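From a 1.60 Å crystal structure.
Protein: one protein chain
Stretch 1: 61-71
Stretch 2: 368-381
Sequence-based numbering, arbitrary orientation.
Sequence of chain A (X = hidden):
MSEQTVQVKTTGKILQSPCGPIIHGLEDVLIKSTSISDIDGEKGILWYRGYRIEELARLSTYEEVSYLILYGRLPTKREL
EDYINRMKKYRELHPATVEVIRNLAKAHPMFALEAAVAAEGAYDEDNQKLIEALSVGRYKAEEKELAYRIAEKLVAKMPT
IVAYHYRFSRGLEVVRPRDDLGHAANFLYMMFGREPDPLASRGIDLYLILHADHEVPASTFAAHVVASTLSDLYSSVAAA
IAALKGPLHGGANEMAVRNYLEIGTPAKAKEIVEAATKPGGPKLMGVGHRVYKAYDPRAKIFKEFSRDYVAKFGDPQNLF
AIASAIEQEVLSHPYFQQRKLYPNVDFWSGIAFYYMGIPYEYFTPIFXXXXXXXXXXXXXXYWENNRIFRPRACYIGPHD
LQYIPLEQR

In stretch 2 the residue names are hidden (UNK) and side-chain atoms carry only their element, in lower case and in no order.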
# COMPACT_ATOMS: atom_id res chain seq x y z
N THR A 61 -3.25 -27.48 -11.52
CA THR A 61 -2.64 -27.41 -10.20
C THR A 61 -2.28 -25.94 -9.96
O THR A 61 -2.24 -25.15 -10.91
CB THR A 61 -1.31 -28.19 -10.18
OG1 THR A 61 -0.42 -27.65 -11.18
CG2 THR A 61 -1.56 -29.67 -10.47
N TYR A 62 -1.96 -25.57 -8.74
CA TYR A 62 -1.58 -24.18 -8.52
C TYR A 62 -0.31 -23.83 -9.28
O TYR A 62 -0.18 -22.72 -9.78
CB TYR A 62 -1.44 -23.83 -7.05
CG TYR A 62 -1.20 -22.36 -6.84
CD1 TYR A 62 -2.20 -21.43 -7.09
CD2 TYR A 62 0.02 -21.89 -6.42
CE1 TYR A 62 -1.99 -20.07 -6.88
CE2 TYR A 62 0.23 -20.55 -6.17
CZ TYR A 62 -0.78 -19.65 -6.40
OH TYR A 62 -0.52 -18.31 -6.17
N GLU A 63 0.62 -24.77 -9.39
CA GLU A 63 1.83 -24.49 -10.14
C GLU A 63 1.48 -24.10 -11.57
O GLU A 63 1.93 -23.08 -12.07
CB GLU A 63 2.78 -25.68 -10.17
CG GLU A 63 3.43 -26.03 -8.82
CD GLU A 63 2.60 -26.96 -7.94
OE1 GLU A 63 1.36 -27.02 -8.08
OE2 GLU A 63 3.22 -27.63 -7.07
N GLU A 64 0.63 -24.88 -12.21
CA GLU A 64 0.26 -24.60 -13.60
C GLU A 64 -0.62 -23.36 -13.74
O GLU A 64 -0.45 -22.57 -14.66
CB GLU A 64 -0.41 -25.82 -14.23
CG GLU A 64 -0.64 -25.70 -15.71
CD GLU A 64 -1.28 -26.95 -16.28
OE1 GLU A 64 -2.45 -27.21 -15.94
OE2 GLU A 64 -0.62 -27.63 -17.11
N VAL A 65 -1.57 -23.20 -12.83
CA VAL A 65 -2.45 -22.05 -12.87
C VAL A 65 -1.66 -20.77 -12.60
O VAL A 65 -1.93 -19.74 -13.22
CB VAL A 65 -3.62 -22.20 -11.88
CG1 VAL A 65 -4.32 -20.87 -11.64
CG2 VAL A 65 -4.56 -23.28 -12.38
N SER A 66 -0.70 -20.82 -11.69
CA SER A 66 0.10 -19.64 -11.40
C SER A 66 0.92 -19.26 -12.63
O SER A 66 1.06 -18.08 -12.98
CB SER A 66 0.96 -19.81 -10.13
OG SER A 66 1.94 -20.82 -10.24
N TYR A 67 1.45 -20.28 -13.32
CA TYR A 67 2.19 -20.03 -14.56
C TYR A 67 1.26 -19.31 -15.54
O TYR A 67 1.64 -18.32 -16.15
CB TYR A 67 2.67 -21.33 -15.19
CG TYR A 67 3.54 -21.14 -16.42
CD1 TYR A 67 4.93 -21.24 -16.33
CD2 TYR A 67 2.98 -20.76 -17.63
CE1 TYR A 67 5.74 -21.00 -17.43
CE2 TYR A 67 3.79 -20.53 -18.75
CZ TYR A 67 5.15 -20.66 -18.64
OH TYR A 67 5.95 -20.45 -19.75
N LEU A 68 0.08 -19.88 -15.73
CA LEU A 68 -0.93 -19.31 -16.60
C LEU A 68 -1.24 -17.85 -16.27
O LEU A 68 -1.24 -16.99 -17.14
CB LEU A 68 -2.19 -20.15 -16.51
CG LEU A 68 -3.41 -19.62 -17.24
CD1 LEU A 68 -3.18 -19.52 -18.76
CD2 LEU A 68 -4.63 -20.50 -16.95
N ILE A 69 -1.49 -17.58 -15.00
CA ILE A 69 -1.83 -16.23 -14.59
C ILE A 69 -0.66 -15.29 -14.85
O ILE A 69 -0.85 -14.21 -15.39
CB ILE A 69 -2.30 -16.19 -13.14
CG1 ILE A 69 -3.67 -16.87 -13.03
CG2 ILE A 69 -2.42 -14.74 -12.65
CD1 ILE A 69 -4.15 -17.07 -11.59
N LEU A 70 0.54 -15.70 -14.49
CA LEU A 70 1.70 -14.86 -14.66
C LEU A 70 2.10 -14.63 -16.13
O LEU A 70 2.29 -13.48 -16.57
CB LEU A 70 2.86 -15.44 -13.87
CG LEU A 70 4.15 -14.63 -13.90
CD1 LEU A 70 3.92 -13.18 -13.42
CD2 LEU A 70 5.20 -15.34 -13.04
N TYR A 71 2.19 -15.71 -16.89
CA TYR A 71 2.67 -15.64 -18.27
C TYR A 71 1.60 -15.49 -19.36
O TYR A 71 1.92 -15.17 -20.51
CB TYR A 71 3.59 -16.81 -18.56
CG TYR A 71 4.86 -16.74 -17.74
CD1 TYR A 71 5.83 -15.80 -18.03
CD2 TYR A 71 5.06 -17.58 -16.65
CE1 TYR A 71 6.97 -15.71 -17.29
CE2 TYR A 71 6.21 -17.50 -15.89
CZ TYR A 71 7.15 -16.52 -16.19
OH TYR A 71 8.32 -16.39 -15.48
N UNK A 368 -3.66 -14.75 0.78
CA UNK A 368 -2.48 -14.06 0.22
C UNK A 368 -1.59 -15.04 -0.56
O UNK A 368 -1.03 -14.69 -1.60
c UNK A 368 -1.66 -13.38 1.35
N UNK A 369 -1.40 -16.24 -0.02
CA UNK A 369 -0.62 -17.27 -0.73
C UNK A 369 -1.22 -17.57 -2.09
O UNK A 369 -0.49 -17.87 -3.04
s UNK A 369 0.04 -19.71 2.50
c UNK A 369 -0.55 -18.56 0.09
c UNK A 369 -0.26 -21.14 1.47
c UNK A 369 0.38 -18.45 1.25
N UNK A 370 -2.54 -17.53 -2.19
CA UNK A 370 -3.20 -17.74 -3.45
C UNK A 370 -3.09 -16.52 -4.37
O UNK A 370 -2.61 -16.59 -5.51
o UNK A 370 -5.35 -18.13 -4.45
c UNK A 370 -4.68 -18.03 -3.22
N UNK A 371 -3.56 -15.39 -3.84
CA UNK A 371 -3.71 -14.17 -4.61
C UNK A 371 -2.43 -13.47 -5.02
O UNK A 371 -2.45 -12.67 -5.94
c UNK A 371 -4.60 -13.21 -3.82
c UNK A 371 -4.92 -11.91 -4.53
c UNK A 371 -8.03 -12.59 -5.40
n UNK A 371 -6.80 -12.99 -5.72
n UNK A 371 -8.99 -13.48 -5.21
c UNK A 371 -5.64 -12.09 -5.86
n UNK A 371 -8.34 -11.30 -5.34
N UNK A 372 -1.33 -13.83 -4.39
CA UNK A 372 -0.06 -13.19 -4.72
C UNK A 372 0.23 -13.30 -6.21
O UNK A 372 0.74 -12.35 -6.82
c UNK A 372 2.39 -12.96 -4.22
c UNK A 372 1.09 -13.71 -3.87
c UNK A 372 1.23 -15.21 -4.02
N UNK A 373 -0.16 -14.40 -6.84
CA UNK A 373 0.10 -14.50 -8.27
C UNK A 373 -0.72 -13.49 -9.07
O UNK A 373 -0.23 -12.89 -10.01
c UNK A 373 -0.04 -15.93 -8.84
c UNK A 373 0.53 -15.96 -10.27
c UNK A 373 -1.48 -16.42 -8.81
N UNK A 374 -1.97 -13.28 -8.67
CA UNK A 374 -2.80 -12.27 -9.31
C UNK A 374 -2.18 -10.89 -9.11
O UNK A 374 -2.07 -10.11 -10.04
N UNK A 375 -1.74 -10.60 -7.89
CA UNK A 375 -1.17 -9.30 -7.60
C UNK A 375 0.02 -9.02 -8.50
O UNK A 375 0.07 -7.97 -9.14
c UNK A 375 -2.21 -10.22 -1.13
n UNK A 375 -3.80 -8.85 -4.15
c UNK A 375 -1.72 -9.57 -3.78
c UNK A 375 -0.73 -9.18 -6.15
c UNK A 375 -0.68 -10.09 -3.00
c UNK A 375 -3.23 -9.69 -1.86
c UNK A 375 -0.95 -10.42 -1.68
c UNK A 375 -3.08 -8.72 -5.32
c UNK A 375 -1.84 -9.20 -5.16
c UNK A 375 -2.98 -9.38 -3.19
N UNK A 376 0.98 -9.94 -8.54
CA UNK A 376 2.19 -9.72 -9.35
C UNK A 376 1.85 -9.66 -10.85
O UNK A 376 2.38 -8.81 -11.58
c UNK A 376 2.96 -12.14 -9.29
c UNK A 376 3.34 -10.67 -9.01
c UNK A 376 3.74 -10.49 -7.55
N UNK A 377 0.93 -10.51 -11.31
CA UNK A 377 0.52 -10.48 -12.72
C UNK A 377 -0.09 -9.12 -13.05
O UNK A 377 0.14 -8.55 -14.13
c UNK A 377 -0.50 -11.58 -13.02
N UNK A 378 -0.91 -8.61 -12.14
CA UNK A 378 -1.56 -7.31 -12.35
C UNK A 378 -0.55 -6.18 -12.41
O UNK A 378 -0.66 -5.32 -13.26
c UNK A 378 -3.95 -7.60 -11.60
n UNK A 378 -4.86 -6.96 -12.41
n UNK A 378 -5.81 -8.77 -11.76
c UNK A 378 -4.57 -8.73 -11.17
c UNK A 378 -5.97 -7.68 -12.49
c UNK A 378 -2.61 -7.04 -11.29
N UNK A 379 0.45 -6.23 -11.54
CA UNK A 379 1.51 -5.22 -11.54
C UNK A 379 2.26 -5.25 -12.87
O UNK A 379 2.42 -4.22 -13.53
c UNK A 379 2.49 -5.40 -10.39
c UNK A 379 1.79 -5.01 -9.08
c UNK A 379 3.76 -4.55 -10.62
N UNK A 380 2.70 -6.43 -13.28
CA UNK A 380 3.44 -6.56 -14.53
C UNK A 380 2.60 -6.08 -15.70
O UNK A 380 3.12 -5.43 -16.61
c UNK A 380 4.92 -8.42 -13.65
c UNK A 380 6.15 -7.55 -13.57
c UNK A 380 3.93 -7.98 -14.73
c UNK A 380 5.31 -9.87 -13.83
N UNK A 381 1.31 -6.38 -15.68
CA UNK A 381 0.43 -5.92 -16.73
C UNK A 381 0.37 -4.39 -16.77
O UNK A 381 0.49 -3.78 -17.82
c UNK A 381 -3.26 -6.78 -17.47
o UNK A 381 -3.62 -7.59 -18.36
c UNK A 381 -1.93 -6.10 -17.62
o UNK A 381 -3.94 -6.50 -16.46
c UNK A 381 -0.97 -6.50 -16.54

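Position 368 carries a single carbon beyond CA, out of reach of the first helix: Ala368. At 369 an unbranched chain runs two carbons, a sulfur and a last carbon, which only methionine offers; Met369 points sideways and adds little cover. Position 370 has one carbon and one oxygen, so Ser370. Its backbone matters more than its hydroxyl, because Tyr62 OH donates a hydrogen bond to Ser370 O at 2.8 Å.

At 371 three carbons, a nitrogen and a carbon bearing two more nitrogens spell a guanidinium: Arg371, directed away and hydrogen-bonded elsewhere in the structure. Position 372 has three carbons forked at the first, Val372, which the Tyr62 hydroxyl barely reaches. Position 373 repeats that fork but points toward the first helix, one methyl 3.4 Å from Tyr62 OH and the other 3.5 Å from Ser66 O. This is Val373, with CG1 near the tyrosine and CG2 near the serine.

No side-chain atom exists at 374, hence Gly374. A CB here would point away from the partner and be crowded by Arg371 CD at 3.2 Å, so the bareness relates to its own helix rather than to Ile69, whose CG2 lies 4.2 Å from Gly374 CA. Position 375 bears one carbon and fused five- and six-membered rings with eight carbons and one nitrogen: Trp375, out of reach. At 376 three carbons fork at the first, giving Val376, with CG2 4.4 Å from Leu70 CD1.

The lone carbon at 377 makes Ala377; its CB sits 3.6 Å from Ile69 O and 3.7 Å from Ile69 CG2. Position 378 holds one carbon and a five-membered ring with two nitrogens, His378, making no contact here. At 379 three carbons fork at the first, out of reach of the first helix: Val379. At 380 four carbons fork at the second: Leu380, whose CD1 meets Leu70 CD1 at 3.6 Å. Position 381 ends three carbons in two oxygens, Glu381, also out of reach.

The helices run nearly parallel, crossing at -18° with axes 8.7 Å apart at their closest. Val373 is the knob, seated among Tyr62, Ser66, Ile69 and Leu70. Four residues on, Ala377 faces the same way, and its small side chain accompanies the close 4.9 Å CA-to-CA approach of Leu70 and Ala377. Near 373 and 374 the helix kinks, their N atoms lacking bonds to the preceding turn; Ser370 O instead accepts from Tyr62. The design rule is a branched knob, a small residue one turn later, and one polar bond beside apolar packing.

Stretch 2 368-381: AMSRVVGWVAHVLE
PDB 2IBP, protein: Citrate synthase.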